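Local coordinates for protein pectate lyase (Bacillus, PDB 3VMV) that probably cleaves polygalacturonate, the backbone of pectin, as a secreted pectate lyase of polysaccharide lyase family 1, at residues I97-V110 / I123-N137. Numbering follows the deposited sequence.
Sequences IRLSNAHNIIIQNV and IEVTDDSKNVWIDHN. With SO4 (sulfate ion), chain B.
I123 meets I107 tip to tip, its CD1 3.9 Å from I107 CG2, across the interior of a right-handed parallel beta-helix of which 97-110 and 123-137 are successive coils. Branched aliphatics suit this inward face. On the outward face E124 runs alongside R98, carboxylate and guanidinium planes 21° apart, but OE2 touches the methylene CD (3.3 Å) rather than the charged nitrogens. K159 takes OE1, while R98 itself, bent at chi3 (64°), sends NH1 and NH2 to a sulfate, probably from the crystallisation liquor, with D67 and E119 as salt-bridge partners. With an alanine at R98, D67 and E119 would probably lose their shared counter-charge. V125, facing inward again, meets L99. T126 to S129 form a type I' turn, in which D127 receives the S100 hydroxyl on the anti lone pair of OD2 (2.7 Å). S129 closes the turn: its short side chain lets OG donate to T126 O while accepting from A102 N (2.9 Å, 166°), so a side-chain oxygen serves A102 N where the register shifts by one residue. At K130 the parallel ladder resumes, its N donating to A102 O and lying over one face of the H103 imidazole, while CB packs against H103 CD2. V132 CG1 lies 3.6 Å from L99 CD1, and W133 lies beside I106, whose CD1 meets the indole edge at CE3 (3.7 Å). D135 N donates to I107 O (2.9 Å), and its OD2 accepts H136 ND1. Backbone bonds thus stack the coils, aliphatics fill their interior, and S129 and the S100-D127 pair bind the turn to the neighbouring coil, while the charges of R98 and E124 are met mainly from outside the two segments.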
loop_
_atom_site.group_PDB
_atom_site.type_symbol
_atom_site.label_atom_id
_atom_site.label_comp_id
_atom_site.label_asym_id
_atom_site.label_seq_id
_atom_site.Cartn_x
_atom_site.Cartn_y
_atom_site.Cartn_z
ATOM N N ILE A 97 -10.978 2.194 2.832
ATOM C CA ILE A 97 -11.204 0.821 3.285
ATOM C C ILE A 97 -10.269 0.459 4.412
ATOM O O ILE A 97 -9.093 0.810 4.372
ATOM C CB ILE A 97 -10.922 -0.150 2.105
ATOM C CG1 ILE A 97 -11.899 0.156 0.967
ATOM C CG2 ILE A 97 -11.098 -1.605 2.573
ATOM C CD1 ILE A 97 -11.568 -0.610 -0.382
ATOM N N ARG A 98 -10.777 -0.239 5.431
ATOM C CA ARG A 98 -9.931 -0.744 6.501
ATOM C C ARG A 98 -10.034 -2.247 6.556
ATOM O O ARG A 98 -11.129 -2.794 6.629
ATOM C CB ARG A 98 -10.255 -0.135 7.874
ATOM C CG ARG A 98 -9.332 -0.640 8.988
ATOM C CD ARG A 98 -9.599 0.100 10.303
ATOM N NE ARG A 98 -10.951 -0.191 10.766
ATOM C CZ ARG A 98 -11.571 0.483 11.750
ATOM N NH1 ARG A 98 -12.789 0.112 12.117
ATOM N NH2 ARG A 98 -10.983 1.518 12.339
ATOM N N LEU A 99 -8.888 -2.909 6.561
ATOM C CA LEU A 99 -8.865 -4.357 6.760
ATOM C C LEU A 99 -8.416 -4.655 8.165
ATOM O O LEU A 99 -7.290 -4.283 8.542
ATOM C CB LEU A 99 -7.921 -5.013 5.750
ATOM C CG LEU A 99 -8.095 -4.727 4.243
ATOM C CD1 LEU A 99 -7.122 -5.659 3.455
ATOM C CD2 LEU A 99 -9.484 -4.829 3.723
ATOM N N SER A 100 -9.229 -5.348 8.948
ATOM C CA SER A 100 -8.893 -5.615 10.346
ATOM C C SER A 100 -9.019 -7.120 10.615
ATOM O O SER A 100 -10.090 -7.703 10.427
ATOM C CB SER A 100 -9.838 -4.810 11.247
ATOM O OG SER A 100 -9.752 -5.246 12.590
ATOM N N ASN A 101 -7.911 -7.730 11.009
ATOM C CA ASN A 101 -7.813 -9.190 11.139
ATOM C C ASN A 101 -8.449 -9.895 9.939
ATOM O O ASN A 101 -9.255 -10.811 10.051
ATOM C CB ASN A 101 -8.395 -9.682 12.468
ATOM C CG ASN A 101 -7.810 -11.029 12.895
ATOM O OD1 ASN A 101 -6.867 -11.539 12.310
ATOM N ND2 ASN A 101 -8.401 -11.609 13.971
ATOM N N ALA A 102 -8.053 -9.393 8.777
ATOM C CA ALA A 102 -8.601 -9.811 7.514
ATOM C C ALA A 102 -7.595 -10.685 6.781
ATOM O O ALA A 102 -6.416 -10.347 6.748
ATOM C CB ALA A 102 -8.948 -8.559 6.696
ATOM N N HIS A 103 -8.050 -11.822 6.248
ATOM C CA HIS A 103 -7.160 -12.841 5.695
ATOM C C HIS A 103 -7.586 -13.251 4.319
ATOM O O HIS A 103 -8.748 -13.542 4.105
ATOM C CB HIS A 103 -7.143 -14.043 6.620
ATOM C CG HIS A 103 -6.552 -13.722 7.950
ATOM N ND1 HIS A 103 -7.239 -13.009 8.910
ATOM C CD2 HIS A 103 -5.306 -13.916 8.439
ATOM C CE1 HIS A 103 -6.452 -12.816 9.956
ATOM N NE2 HIS A 103 -5.279 -13.361 9.697
ATOM N N ASN A 104 -6.630 -13.257 3.393
ATOM C CA ASN A 104 -6.877 -13.643 2.007
ATOM C C ASN A 104 -7.847 -12.657 1.344
ATOM O O ASN A 104 -9.007 -12.983 1.028
ATOM C CB ASN A 104 -7.396 -15.107 1.901
ATOM C CG ASN A 104 -7.481 -15.570 0.459
ATOM O OD1 ASN A 104 -6.683 -15.136 -0.371
ATOM N ND2 ASN A 104 -8.460 -16.408 0.141
ATOM N N ILE A 105 -7.337 -11.445 1.140
ATOM C CA ILE A 105 -8.118 -10.318 0.654
ATOM C C ILE A 105 -7.448 -9.715 -0.577
ATOM O O ILE A 105 -6.234 -9.489 -0.571
ATOM C CB ILE A 105 -8.186 -9.215 1.715
ATOM C CG1 ILE A 105 -8.516 -9.796 3.113
ATOM C CG2 ILE A 105 -9.167 -8.137 1.296
ATOM C CD1 ILE A 105 -9.943 -10.365 3.268
ATOM N N ILE A 106 -8.224 -9.471 -1.622
ATOM C CA ILE A 106 -7.763 -8.752 -2.795
ATOM C C ILE A 106 -8.549 -7.440 -2.945
ATOM O O ILE A 106 -9.771 -7.451 -2.901
ATOM C CB ILE A 106 -7.959 -9.611 -4.051
ATOM C CG1 ILE A 106 -7.127 -10.874 -3.907
ATOM C CG2 ILE A 106 -7.582 -8.806 -5.325
ATOM C CD1 ILE A 106 -7.221 -11.811 -5.125
ATOM N N ILE A 107 -7.847 -6.315 -3.095
ATOM C CA ILE A 107 -8.468 -5.040 -3.505
ATOM C C ILE A 107 -7.827 -4.662 -4.830
ATOM O O ILE A 107 -6.591 -4.501 -4.910
ATOM C CB ILE A 107 -8.222 -3.971 -2.461
ATOM C CG1 ILE A 107 -8.739 -4.431 -1.099
ATOM C CG2 ILE A 107 -8.842 -2.606 -2.885
ATOM C CD1 ILE A 107 -8.423 -3.542 0.034
ATOM N N GLN A 108 -8.642 -4.569 -5.871
ATOM C CA GLN A 108 -8.099 -4.457 -7.220
ATOM C C GLN A 108 -8.942 -3.531 -8.067
ATOM O O GLN A 108 -10.204 -3.548 -8.028
ATOM C CB GLN A 108 -8.095 -5.857 -7.803
ATOM C CG GLN A 108 -7.445 -5.953 -9.165
ATOM C CD GLN A 108 -7.291 -7.395 -9.599
ATOM O OE1 GLN A 108 -6.175 -7.875 -9.923
ATOM N NE2 GLN A 108 -8.390 -8.089 -9.634
ATOM N N ASN A 109 -8.273 -2.774 -8.933
ATOM C CA ASN A 109 -8.951 -1.943 -9.928
ATOM C C ASN A 109 -9.953 -0.925 -9.374
ATOM O O ASN A 109 -11.017 -0.703 -9.971
ATOM C CB ASN A 109 -9.654 -2.809 -10.991
ATOM C CG ASN A 109 -9.976 -2.036 -12.256
ATOM O OD1 ASN A 109 -9.143 -1.261 -12.760
ATOM N ND2 ASN A 109 -11.196 -2.240 -12.772
ATOM N N VAL A 110 -9.626 -0.342 -8.227
ATOM C CA VAL A 110 -10.439 0.779 -7.723
ATOM C C VAL A 110 -9.611 2.064 -7.577
ATOM O O VAL A 110 -8.381 2.021 -7.427
ATOM C CB VAL A 110 -11.107 0.430 -6.331
ATOM C CG1 VAL A 110 -12.019 -0.762 -6.471
ATOM C CG2 VAL A 110 -10.009 0.177 -5.261
ATOM N N ILE A 123 -6.342 2.878 2.088
ATOM C CA ILE A 123 -6.445 1.503 2.571
ATOM C C ILE A 123 -5.590 1.366 3.808
ATOM O O ILE A 123 -4.380 1.567 3.759
ATOM C CB ILE A 123 -5.993 0.476 1.541
ATOM C CG1 ILE A 123 -6.781 0.653 0.251
ATOM C CG2 ILE A 123 -6.217 -0.959 2.088
ATOM C CD1 ILE A 123 -6.352 -0.326 -0.898
ATOM N N GLU A 124 -6.220 1.024 4.931
ATOM C CA GLU A 124 -5.515 0.710 6.158
ATOM C C GLU A 124 -5.520 -0.784 6.362
ATOM O O GLU A 124 -6.598 -1.387 6.382
ATOM C CB GLU A 124 -6.167 1.408 7.362
ATOM C CG GLU A 124 -5.575 0.831 8.698
ATOM C CD GLU A 124 -5.726 1.688 9.965
ATOM O OE1 GLU A 124 -4.970 2.681 10.155
ATOM O OE2 GLU A 124 -6.565 1.328 10.823
ATOM N N VAL A 125 -4.342 -1.398 6.522
ATOM C CA VAL A 125 -4.265 -2.840 6.699
ATOM C C VAL A 125 -3.712 -3.085 8.108
ATOM O O VAL A 125 -2.584 -2.716 8.388
ATOM C CB VAL A 125 -3.341 -3.470 5.643
ATOM C CG1 VAL A 125 -3.286 -4.957 5.813
ATOM C CG2 VAL A 125 -3.765 -3.091 4.199
ATOM N N THR A 126 -4.502 -3.680 9.007
ATOM C CA THR A 126 -4.169 -3.625 10.417
ATOM C C THR A 126 -4.693 -4.820 11.176
ATOM O O THR A 126 -5.242 -5.763 10.585
ATOM C CB THR A 126 -4.668 -2.279 11.014
ATOM O OG1 THR A 126 -4.109 -2.096 12.316
ATOM C CG2 THR A 126 -6.209 -2.189 11.055
ATOM N N ASP A 127 -4.467 -4.818 12.489
ATOM C CA ASP A 127 -4.974 -5.854 13.383
ATOM C C ASP A 127 -4.721 -7.264 12.868
ATOM O O ASP A 127 -5.654 -8.062 12.771
ATOM C CB ASP A 127 -6.487 -5.668 13.659
ATOM C CG ASP A 127 -6.823 -4.265 14.206
ATOM O OD1 ASP A 127 -6.018 -3.714 14.988
ATOM O OD2 ASP A 127 -7.872 -3.713 13.842
ATOM N N ASP A 128 -3.467 -7.554 12.561
ATOM C CA ASP A 128 -3.023 -8.907 12.266
ATOM C C ASP A 128 -3.546 -9.488 10.965
ATOM O O ASP A 128 -3.533 -10.706 10.793
ATOM C CB ASP A 128 -3.339 -9.834 13.448
ATOM C CG ASP A 128 -2.647 -9.387 14.727
ATOM O OD1 ASP A 128 -1.513 -9.845 14.962
ATOM O OD2 ASP A 128 -3.237 -8.597 15.495
ATOM N N SER A 129 -3.927 -8.610 10.027
ATOM C CA SER A 129 -4.355 -9.067 8.705
ATOM C C SER A 129 -3.183 -9.765 8.008
ATOM O O SER A 129 -2.021 -9.414 8.203
ATOM C CB SER A 129 -4.780 -7.878 7.860
ATOM O OG SER A 129 -6.013 -7.349 8.313
ATOM N N LYS A 130 -3.497 -10.751 7.173
ATOM C CA LYS A 130 -2.470 -11.450 6.419
ATOM C C LYS A 130 -2.963 -11.829 5.034
ATOM O O LYS A 130 -4.176 -12.063 4.832
ATOM C CB LYS A 130 -2.041 -12.714 7.165
ATOM C CG LYS A 130 -1.296 -12.346 8.465
ATOM C CD LYS A 130 -0.662 -13.554 9.117
ATOM C CE LYS A 130 -0.063 -13.147 10.453
ATOM N NZ LYS A 130 -0.576 -11.810 10.889
ATOM N N ASN A 131 -2.029 -11.891 4.084
ATOM C CA ASN A 131 -2.311 -12.357 2.706
ATOM C C ASN A 131 -3.273 -11.420 2.018
ATOM O O ASN A 131 -4.422 -11.720 1.835
ATOM C CB ASN A 131 -2.781 -13.818 2.668
ATOM C CG ASN A 131 -1.640 -14.756 2.947
ATOM O OD1 ASN A 131 -0.857 -15.091 2.035
ATOM N ND2 ASN A 131 -1.471 -15.110 4.191
ATOM N N VAL A 132 -2.766 -10.233 1.721
ATOM C CA VAL A 132 -3.528 -9.176 1.131
ATOM C C VAL A 132 -2.817 -8.717 -0.125
ATOM O O VAL A 132 -1.602 -8.476 -0.081
ATOM C CB VAL A 132 -3.576 -8.007 2.086
ATOM C CG1 VAL A 132 -4.300 -6.824 1.470
ATOM C CG2 VAL A 132 -4.224 -8.395 3.439
ATOM N N TRP A 133 -3.557 -8.624 -1.222
ATOM C CA TRP A 133 -3.020 -8.173 -2.501
ATOM C C TRP A 133 -3.763 -6.895 -2.920
ATOM O O TRP A 133 -4.993 -6.932 -3.087
ATOM C CB TRP A 133 -3.221 -9.310 -3.502
ATOM C CG TRP A 133 -2.599 -9.064 -4.853
ATOM C CD1 TRP A 133 -1.527 -8.256 -5.111
ATOM C CD2 TRP A 133 -2.955 -9.685 -6.090
ATOM N NE1 TRP A 133 -1.204 -8.312 -6.463
ATOM C CE2 TRP A 133 -2.080 -9.174 -7.080
ATOM C CE3 TRP A 133 -3.964 -10.598 -6.464
ATOM C CZ2 TRP A 133 -2.142 -9.576 -8.407
ATOM C CZ3 TRP A 133 -4.025 -11.010 -7.781
ATOM C CH2 TRP A 133 -3.138 -10.478 -8.740
ATOM N N ILE A 134 -3.022 -5.789 -3.032
ATOM C CA ILE A 134 -3.573 -4.480 -3.414
ATOM C C ILE A 134 -2.985 -4.203 -4.800
ATOM O O ILE A 134 -1.786 -3.935 -4.876
ATOM C CB ILE A 134 -3.140 -3.470 -2.394
ATOM C CG1 ILE A 134 -3.848 -3.811 -1.081
ATOM C CG2 ILE A 134 -3.471 -1.993 -2.880
ATOM C CD1 ILE A 134 -3.263 -3.081 0.152
ATOM N N ASP A 135 -3.816 -4.355 -5.834
ATOM C CA ASP A 135 -3.322 -4.418 -7.221
ATOM C C ASP A 135 -4.111 -3.538 -8.167
ATOM O O ASP A 135 -5.323 -3.536 -8.185
ATOM C CB ASP A 135 -3.386 -5.879 -7.662
ATOM C CG ASP A 135 -2.935 -6.082 -9.114
ATOM O OD1 ASP A 135 -1.717 -6.058 -9.333
ATOM O OD2 ASP A 135 -3.803 -6.242 -9.982
ATOM N N HIS A 136 -3.415 -2.784 -9.005
ATOM C CA HIS A 136 -4.063 -2.068 -10.101
ATOM C C HIS A 136 -5.099 -1.049 -9.643
ATOM O O HIS A 136 -6.130 -0.873 -10.264
ATOM C CB HIS A 136 -4.652 -3.042 -11.146
ATOM C CG HIS A 136 -3.650 -3.510 -12.159
ATOM N ND1 HIS A 136 -3.046 -4.747 -12.088
ATOM C CD2 HIS A 136 -3.114 -2.886 -13.239
ATOM C CE1 HIS A 136 -2.235 -4.894 -13.130
ATOM N NE2 HIS A 136 -2.240 -3.772 -13.831
ATOM N N ASN A 137 -4.762 -0.353 -8.558
ATOM C CA ASN A 137 -5.592 0.727 -8.051
ATOM C C ASN A 137 -4.939 2.088 -8.278
ATOM O O ASN A 137 -3.783 2.173 -8.709
ATOM C CB ASN A 137 -5.799 0.542 -6.569
ATOM C CG ASN A 137 -6.269 -0.866 -6.207
ATOM O OD1 ASN A 137 -5.544 -1.629 -5.481
ATOM N ND2 ASN A 137 -7.439 -1.216 -6.631
HETATM S S SO4 B . -13.500 3.155 14.435
HETATM O O1 SO4 B . -14.200 3.979 13.460
HETATM O O2 SO4 B . -13.960 1.785 14.379
HETATM O O3 SO4 B . -12.066 3.216 14.162
HETATM O O4 SO4 B . -13.777 3.645 15.775
#